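Local coordinates for protein 4-alpha-glucanotransferase (Corynebacterium glutamicum, PDB 5B68) that is an amylomaltase, or disproportionating enzyme, that combines an N-terminal beta-sandwich domain with a larger domain of the TIM-barrel class, at residues 594-597 and 598-602; 618-621 and 622-625; 542-545 and 546-550; 566-570 and 571-575. One frame throughout, in Å; residues are numbered along the deposited sequence.

Interaction 1: residues 594-597 and 598-602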
# COMPACT_ATOMS: atom_id res chain seq x y z
N ASP A 594 17.75 -18.10 18.27
CA ASP A 594 17.81 -18.06 16.82
C ASP A 594 18.37 -19.37 16.21
O ASP A 594 17.66 -20.04 15.46
CB ASP A 594 18.61 -16.84 16.39
CG ASP A 594 18.95 -16.86 14.91
OD1 ASP A 594 17.98 -16.73 14.07
OD2 ASP A 594 20.17 -16.99 14.59
N LEU A 595 19.56 -19.81 16.65
CA LEU A 595 20.08 -21.13 16.18
C LEU A 595 19.11 -22.26 16.36
O LEU A 595 18.89 -23.10 15.44
CB LEU A 595 21.38 -21.51 16.92
CG LEU A 595 22.16 -22.69 16.31
CD1 LEU A 595 22.69 -22.26 14.94
CD2 LEU A 595 23.32 -23.09 17.22
N GLN A 596 18.45 -22.31 17.53
CA GLN A 596 17.50 -23.37 17.79
C GLN A 596 16.28 -23.36 16.88
O GLN A 596 15.80 -24.39 16.41
CB GLN A 596 17.03 -23.32 19.28
CG GLN A 596 15.92 -24.27 19.74
CD GLN A 596 16.22 -25.75 19.65
OE1 GLN A 596 15.34 -26.57 19.41
NE2 GLN A 596 17.44 -26.09 19.86
N TRP A 597 15.72 -22.17 16.70
CA TRP A 597 14.57 -22.00 15.80
C TRP A 597 14.96 -22.37 14.34
O TRP A 597 14.23 -23.12 13.68
CB TRP A 597 14.14 -20.51 15.87
CG TRP A 597 12.98 -20.11 14.95
CD1 TRP A 597 12.98 -19.13 14.02
CD2 TRP A 597 11.69 -20.69 14.93
NE1 TRP A 597 11.77 -19.07 13.40
CE2 TRP A 597 10.95 -20.01 13.93
CE3 TRP A 597 11.07 -21.72 15.66
CZ2 TRP A 597 9.64 -20.33 13.64
CZ3 TRP A 597 9.74 -22.02 15.39
CH2 TRP A 597 9.03 -21.28 14.37
N GLN A 598 16.09 -21.83 13.88
CA GLN A 598 16.68 -22.20 12.55
C GLN A 598 16.81 -23.73 12.40
O GLN A 598 16.39 -24.33 11.40
CB GLN A 598 17.99 -21.50 12.30
CG GLN A 598 17.82 -20.01 12.04
CD GLN A 598 19.01 -19.33 11.43
OE1 GLN A 598 19.77 -19.90 10.64
NE2 GLN A 598 19.17 -18.06 11.76
N ALA A 599 17.28 -24.38 13.45
CA ALA A 599 17.51 -25.82 13.38
C ALA A 599 16.25 -26.52 13.19
O ALA A 599 16.13 -27.42 12.36
CB ALA A 599 18.23 -26.33 14.66
N GLU A 600 15.24 -26.12 13.96
CA GLU A 600 13.94 -26.70 13.86
C GLU A 600 13.34 -26.55 12.46
O GLU A 600 12.64 -27.47 11.95
CB GLU A 600 13.00 -26.09 14.93
CG GLU A 600 13.22 -26.68 16.33
CD GLU A 600 12.37 -26.01 17.41
OE1 GLU A 600 11.14 -26.02 17.25
OE2 GLU A 600 12.94 -25.54 18.42
N ILE A 601 13.57 -25.38 11.85
CA ILE A 601 13.07 -25.13 10.48
C ILE A 601 13.79 -26.02 9.46
O ILE A 601 13.14 -26.61 8.57
CB ILE A 601 13.28 -23.65 10.07
CG1 ILE A 601 12.30 -22.74 10.86
CG2 ILE A 601 13.06 -23.45 8.57
CD1 ILE A 601 12.53 -21.26 10.63
N LEU A 602 15.11 -26.13 9.63
CA LEU A 602 15.91 -26.96 8.74
C LEU A 602 15.49 -28.42 8.88
O LEU A 602 15.45 -29.16 7.88
CB LEU A 602 17.40 -26.76 9.02
CG LEU A 602 17.94 -25.33 8.73
CD1 LEU A 602 19.32 -25.14 9.32
CD2 LEU A 602 17.96 -24.97 7.24
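Asp594 and Gln598 are joined one helical turn apart through both backbone and side chains. The backbone bond, Gln598 N to Asp594 O, is 2.9 Å long and nearly straight. Further out, Gln598 NE2 donates to Asp594 OD1 at 2.9 Å, meeting the oxygen on its syn side but tilted out of the carboxylate plane. The amide keeps this acceptor close to its own plane, although the carboxylate and amide planes stand 78° apart. With CG beside the backbone N (chi1 -71°) and the chain extended beyond it, Gln598 carries its amide back over the preceding turn. Glutamine suits the place because one group both gives and accepts: NE2 also donates to Tyr568 O, while OE1 accepts a hydrogen bond from Arg624 NH1. Asp594 spends its other oxygen, OD2, on a salt bridge with Arg621.

The remaining backbone bonds follow the i to i+4 pattern of an alpha-helix: Ala599 N to Leu595 O, Glu600 N to Gln596 O and Ile601 N to Trp597 O. They belong to helix 587-607, part of the helical region between strands 553-556 and 645-649 of the parallel barrel sheet.

The apolar contact is a CH-pi interaction. Ile601 CD1 sits over one face of the Trp597 indole, 3.9 Å from the centroid of the five-membered ring and displaced toward the rim, nearest NE1 at 3.6 Å. Trp597 reaches this place with CG anti to its backbone N (chi1 178°), and its NE1 donates to Trp533 O, which fixes the turn of the ring, while His536 stacks on it. Isoleucine suits the site because its extended CG1-CD1 arm reaches the indole.

Interaction 2: residues 618-621 and 622-625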
# COMPACT_ATOMS: atom_id res chain seq x y z
N GLY A 618 21.61 -29.18 17.33
CA GLY A 618 22.81 -29.68 17.94
C GLY A 618 24.01 -29.22 17.17
O GLY A 618 25.08 -29.08 17.76
N LEU A 619 23.84 -28.98 15.86
CA LEU A 619 24.93 -28.55 15.00
C LEU A 619 25.36 -27.11 15.27
O LEU A 619 24.53 -26.28 15.54
CB LEU A 619 24.50 -28.68 13.52
CG LEU A 619 24.83 -29.91 12.63
CD1 LEU A 619 25.23 -31.18 13.36
CD2 LEU A 619 23.71 -30.17 11.64
N GLU A 620 26.64 -26.83 15.11
CA GLU A 620 27.15 -25.48 15.16
C GLU A 620 26.65 -24.77 13.94
O GLU A 620 26.38 -25.38 12.93
CB GLU A 620 28.66 -25.48 15.13
CG GLU A 620 29.31 -26.06 16.37
CD GLU A 620 30.16 -25.05 17.09
OE1 GLU A 620 30.08 -25.02 18.33
OE2 GLU A 620 30.88 -24.28 16.41
N ARG A 621 26.53 -23.46 14.06
CA ARG A 621 25.97 -22.64 12.99
C ARG A 621 26.70 -22.83 11.67
O ARG A 621 26.07 -22.87 10.61
CB ARG A 621 26.02 -21.17 13.36
CG ARG A 621 25.11 -20.29 12.50
CD ARG A 621 25.21 -18.82 12.91
NE ARG A 621 24.48 -18.58 14.15
CZ ARG A 621 23.18 -18.32 14.25
NH1 ARG A 621 22.67 -18.10 15.45
NH2 ARG A 621 22.38 -18.20 13.15
N ASP A 622 28.03 -22.93 11.73
CA ASP A 622 28.80 -23.06 10.51
C ASP A 622 28.99 -24.53 10.07
O ASP A 622 29.73 -24.79 9.13
CB ASP A 622 30.12 -22.25 10.63
CG ASP A 622 31.16 -22.90 11.55
OD1 ASP A 622 30.78 -23.83 12.32
OD2 ASP A 622 32.34 -22.47 11.51
N GLN A 623 28.26 -25.44 10.70
CA GLN A 623 28.24 -26.85 10.36
C GLN A 623 26.97 -27.37 9.67
O GLN A 623 26.73 -28.55 9.67
CB GLN A 623 28.49 -27.68 11.62
CG GLN A 623 29.86 -27.50 12.23
CD GLN A 623 29.98 -28.13 13.61
OE1 GLN A 623 29.06 -28.77 14.11
NE2 GLN A 623 31.14 -27.96 14.23
N ARG A 624 26.13 -26.49 9.13
CA ARG A 624 24.78 -26.87 8.63
C ARG A 624 24.74 -27.00 7.09
O ARG A 624 23.73 -27.45 6.53
CB ARG A 624 23.73 -25.85 9.11
CG ARG A 624 23.62 -25.78 10.64
CD ARG A 624 22.80 -24.62 11.22
NE ARG A 624 23.18 -23.35 10.61
CZ ARG A 624 22.39 -22.27 10.54
NH1 ARG A 624 21.19 -22.26 11.07
NH2 ARG A 624 22.84 -21.19 9.97
N GLY A 625 25.84 -26.68 6.43
CA GLY A 625 25.95 -26.73 4.97
C GLY A 625 26.46 -25.41 4.48
O GLY A 625 26.47 -24.43 5.23
O HOH W 1 25.47 -21.16 8.21
O HOH W 2 26.50 -23.92 7.81
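Glu620 and Gln623 hold a type I beta turn together with two bonds: Gln623 N donates to Glu620 O at 2.9 Å, and Glu620 N returns a longer bond, 3.3 Å, to Gln623 OE1. In both cases the donor stands above the carbonyl plane. Glutamine suits the position because its side chain, extended beyond CG, folds its amide against Glu620 CB, with Gln623 CD only 3.3 Å from it.

The second set of polar contacts gathers on Arg621 O. Arg624 NE donates to it at 2.9 Å, in the carbonyl plane and on a lone pair, helped by a bend at chi3 (-49°). Water 1 bridges the same oxygen to Arg624 NH2, and water 2 links it to Arg624 N and Gly625 O.

In the packing, Arg621 CG lies over one face of the Arg624 guanidinium, 3.5 Å from NH2. The two arginines run side by side with their planes 71° apart, while Leu619 rests its CG near Gln623 O.

The turn precedes helix 627-639. Its two arginines lean on helix 587-607, and Arg621 NH2 also donates to Leu569 O at the end of helix 565-569.

Interaction 3: residues 542-545 and 546-550. With SO4 (sulfate ion), chain I.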
# COMPACT_ATOMS: atom_id res chain seq x y z
N GLY A 542 6.56 -25.63 17.22
CA GLY A 542 7.65 -25.43 16.29
C GLY A 542 7.21 -24.99 14.90
O GLY A 542 6.05 -24.58 14.69
N PRO A 543 8.13 -25.07 13.92
CA PRO A 543 7.82 -24.44 12.64
C PRO A 543 6.70 -25.10 11.88
O PRO A 543 6.46 -26.32 11.99
CB PRO A 543 9.15 -24.57 11.87
CG PRO A 543 10.22 -24.71 12.93
CD PRO A 543 9.51 -25.61 13.94
N ARG A 544 6.07 -24.31 11.03
CA ARG A 544 5.03 -24.81 10.18
C ARG A 544 5.52 -25.88 9.16
O ARG A 544 6.52 -25.66 8.47
CB ARG A 544 4.39 -23.65 9.39
CG ARG A 544 3.10 -24.04 8.67
CD ARG A 544 2.53 -22.83 7.92
NE ARG A 544 2.01 -21.85 8.90
CZ ARG A 544 0.78 -21.85 9.40
NH1 ARG A 544 0.45 -20.90 10.31
NH2 ARG A 544 -0.14 -22.71 9.02
N ARG A 545 4.80 -26.97 9.04
CA ARG A 545 5.19 -28.01 8.07
C ARG A 545 4.83 -27.57 6.64
O ARG A 545 3.87 -26.78 6.40
CB ARG A 545 4.51 -29.35 8.36
CG ARG A 545 4.80 -29.96 9.76
CD ARG A 545 3.95 -31.21 9.94
NE ARG A 545 4.47 -32.33 9.16
CZ ARG A 545 5.51 -33.08 9.56
NH1 ARG A 545 5.93 -34.09 8.79
NH2 ARG A 545 6.16 -32.81 10.73
N GLN A 546 5.50 -28.16 5.68
CA GLN A 546 5.25 -27.80 4.29
C GLN A 546 3.79 -27.83 3.94
O GLN A 546 3.24 -26.89 3.29
CB GLN A 546 6.02 -28.69 3.34
CG GLN A 546 5.90 -28.30 1.89
CD GLN A 546 6.86 -29.12 1.08
OE1 GLN A 546 6.66 -30.33 0.89
NE2 GLN A 546 7.92 -28.49 0.61
N GLU A 547 3.14 -28.95 4.30
CA GLU A 547 1.77 -29.17 3.95
C GLU A 547 0.78 -28.27 4.71
O GLU A 547 -0.36 -28.17 4.33
CB GLU A 547 1.37 -30.62 4.13
CG GLU A 547 1.42 -31.16 5.58
CD GLU A 547 2.78 -31.70 5.98
OE1 GLU A 547 2.78 -32.48 6.98
OE2 GLU A 547 3.82 -31.30 5.40
N GLU A 548 1.24 -27.58 5.71
CA GLU A 548 0.35 -26.69 6.50
C GLU A 548 0.36 -25.24 6.02
O GLU A 548 -0.27 -24.42 6.66
CB GLU A 548 0.78 -26.69 7.98
CG GLU A 548 0.54 -28.03 8.67
CD GLU A 548 1.20 -28.18 10.03
OE1 GLU A 548 2.12 -27.45 10.41
OE2 GLU A 548 0.80 -29.14 10.72
N TYR A 549 1.13 -24.92 4.97
CA TYR A 549 1.16 -23.59 4.42
C TYR A 549 -0.20 -23.40 3.71
O TYR A 549 -0.71 -24.30 2.99
CB TYR A 549 2.42 -23.32 3.54
CG TYR A 549 3.65 -22.90 4.27
CD1 TYR A 549 4.37 -23.81 5.05
CD2 TYR A 549 4.05 -21.59 4.31
CE1 TYR A 549 5.46 -23.41 5.75
CE2 TYR A 549 5.16 -21.19 4.99
CZ TYR A 549 5.85 -22.10 5.73
OH TYR A 549 6.92 -21.69 6.46
N ARG A 550 -0.82 -22.25 4.00
CA ARG A 550 -2.12 -21.86 3.45
C ARG A 550 -2.01 -21.77 1.93
O ARG A 550 -1.09 -21.12 1.40
CB ARG A 550 -2.48 -20.43 3.90
CG ARG A 550 -3.35 -20.26 5.10
CD ARG A 550 -3.78 -18.78 5.16
NE ARG A 550 -4.90 -18.52 4.23
CZ ARG A 550 -5.33 -17.31 3.84
NH1 ARG A 550 -4.74 -16.18 4.26
NH2 ARG A 550 -6.36 -17.22 3.01
S SO4 I . -3.31 -21.39 10.47
O1 SO4 I . -3.57 -21.66 9.03
O2 SO4 I . -4.39 -22.01 11.32
O3 SO4 I . -2.01 -21.94 10.93
O4 SO4 I . -3.24 -19.92 10.61
O HOH W 3 8.02 -23.44 8.11
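The Tyr549 ring carries Arg544 CD on one face, 3.7 Å from the centroid, in a CH-pi contact displaced toward the rim. At its edge lie Arg545 O, 3.3 Å from CD1, and water 3, which ties Tyr549 OH to Arg544 O. The Arg544 guanidinium is used edge-on: NH2 donates to Glu548 O at 2.9 Å, and NH1 and NH2 together grip O3 of a sulfate ion, probably from the crystallisation liquor. The guanidinium of Arg545 has Glu547 OE1 at its edge, almost exactly in plane, in a 2.8 Å salt bridge from NE. OE1 is met on the syn side but well out of the carboxylate plane, the two planes standing 77° apart.

Arg544 takes this course with CG turned to the side away from the backbone N (chi1 -169°) and a bend at chi3, which passes the methylene part over the tyrosine before the charged end turns to Glu548 O. Its NE completes the set with a salt bridge to Glu535.

One backbone bond and one backbone-to-side-chain bond fasten the short 3-10 segment 546-548 to what precedes it. Glu548 N donates to Arg545 O at 2.8 Å, and Arg545 N returns a nearly straight bond (169°) to Glu548 OE1, met from above the carboxylate plane. Ser539 and Ser537 also bond to the Glu548 carboxylate.

Glutamate at 548 therefore serves mainly neutral N-H and O-H donors; its OE2 is 5.1 Å from Arg545 NE. Glu547 would offset the charge of Arg545, and the Arg544 guanidinium edge can accept an anion in the crystal.

Interaction 4: residues 566-570 and 571-575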
# COMPACT_ATOMS: atom_id res chain seq x y z
N ALA A 566 21.10 -14.79 3.54
CA ALA A 566 22.53 -15.05 3.79
C ALA A 566 22.96 -14.41 5.11
O ALA A 566 23.79 -14.97 5.84
CB ALA A 566 23.41 -14.56 2.67
N GLY A 567 22.44 -13.22 5.39
CA GLY A 567 22.68 -12.55 6.71
C GLY A 567 21.94 -13.19 7.86
O GLY A 567 22.52 -13.42 8.94
N TYR A 568 20.68 -13.54 7.61
CA TYR A 568 19.82 -14.13 8.60
C TYR A 568 20.40 -15.48 9.09
O TYR A 568 20.44 -15.74 10.26
CB TYR A 568 18.43 -14.34 8.05
CG TYR A 568 17.40 -14.58 9.07
CD1 TYR A 568 17.30 -15.79 9.73
CD2 TYR A 568 16.51 -13.57 9.45
CE1 TYR A 568 16.35 -16.02 10.69
CE2 TYR A 568 15.53 -13.81 10.41
CZ TYR A 568 15.48 -15.03 11.04
OH TYR A 568 14.52 -15.30 12.01
N LEU A 569 20.82 -16.34 8.16
CA LEU A 569 21.51 -17.59 8.53
C LEU A 569 22.70 -17.39 9.47
O LEU A 569 22.96 -18.27 10.30
CB LEU A 569 21.97 -18.35 7.26
CG LEU A 569 20.83 -19.04 6.48
CD1 LEU A 569 21.20 -19.41 5.03
CD2 LEU A 569 20.28 -20.25 7.21
N GLU A 570 23.40 -16.26 9.34
CA GLU A 570 24.62 -16.01 10.10
C GLU A 570 24.38 -15.12 11.34
O GLU A 570 25.33 -14.58 11.90
CB GLU A 570 25.74 -15.50 9.14
CG GLU A 570 26.38 -16.65 8.34
CD GLU A 570 26.83 -16.29 6.92
OE1 GLU A 570 27.76 -15.44 6.82
OE2 GLU A 570 26.28 -16.86 5.90
N GLY A 571 23.12 -15.01 11.77
CA GLY A 571 22.71 -14.17 12.88
C GLY A 571 22.64 -12.66 12.69
O GLY A 571 22.52 -11.96 13.67
N GLU A 572 22.65 -12.13 11.47
CA GLU A 572 22.68 -10.65 11.25
C GLU A 572 21.48 -9.86 11.81
O GLU A 572 21.63 -8.69 12.17
CB GLU A 572 22.91 -10.33 9.76
CG GLU A 572 22.84 -8.84 9.33
CD GLU A 572 24.06 -8.01 9.73
OE1 GLU A 572 24.75 -8.34 10.74
OE2 GLU A 572 24.33 -6.99 9.04
N HIS A 573 20.29 -10.42 11.79
CA HIS A 573 19.18 -9.82 12.53
C HIS A 573 19.57 -9.41 13.96
O HIS A 573 19.25 -8.29 14.41
CB HIS A 573 17.85 -10.62 12.48
CG HIS A 573 17.97 -12.07 12.83
ND1 HIS A 573 18.95 -12.91 12.33
CD2 HIS A 573 17.15 -12.85 13.56
CE1 HIS A 573 18.76 -14.13 12.78
NE2 HIS A 573 17.66 -14.13 13.52
N ILE A 574 20.30 -10.28 14.66
CA ILE A 574 20.70 -9.97 16.01
C ILE A 574 21.93 -9.07 16.04
O ILE A 574 21.92 -8.06 16.76
CB ILE A 574 20.86 -11.26 16.81
CG1 ILE A 574 19.47 -11.88 17.02
CG2 ILE A 574 21.55 -11.00 18.14
CD1 ILE A 574 19.50 -13.38 16.94
N ALA A 575 22.99 -9.39 15.28
CA ALA A 575 24.16 -8.52 15.21
C ALA A 575 23.79 -7.08 14.84
O ALA A 575 24.35 -6.14 15.39
CB ALA A 575 25.20 -9.07 14.23
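Gly571 is the C-prime residue of a Schellman motif that ends helix 565-569, and at the same time the N-cap of helix 572-579. Two backbone bonds define the motif: Glu572 N donates to Gly567 O at 2.8 Å, and Gly571 N to Tyr568 O at 3.2 Å. Glycine fits at 571 because its phi is positive (75°), a conformation that this residue adopts readily. Gly567 suits its place too, since it lets Glu572 CB come within 3.2 Å of Gly567 O. As the next helix starts, Gly571 O receives both Ile574 N and Ala575 N.

Across the turn the rings of Tyr568 and His573 stack face to face, centroids 3.7 Å apart and planes at 10°. The nearest atoms are Tyr568 CZ and His573 NE2, at 3.4 Å. Tyr568 swings its ring to the carbonyl side of its own backbone, while His573 sets CG between its backbone N and carbonyl carbon (chi1 50°), which brings the imidazole back over the phenol. Ile574 CD1 covers the other imidazole face.

His573 NE2 makes a weak hydrogen bond to Asp594 OD1, so the carboxylate would tend to polarise the ring. ND1, by contrast, is buried without a partner in the model, which is more consistent with a neutral imidazole carrying its hydrogen on NE2.

Along the chain the order is interaction 3, 4, 1, 2. Interaction 3 lies in the loop between strands 528-531 and 553-556 of the parallel barrel sheet; the others fall in the helical region between strands 553-556 and 645-649. Interaction 1, on helix 587-607, touches all the others, its centre about 10 Å from that of interaction 2, 13 Å from interaction 4 and 14 Å from interaction 3. Polar side chains join it to interactions 2 and 4, whereas Pro543 packs on it from interaction 3. Interactions 2 and 4 also meet, at Leu569 O; their centres are about 23 Å from that of interaction 3. One helix thus ties two turns and a loop into one peripheral block.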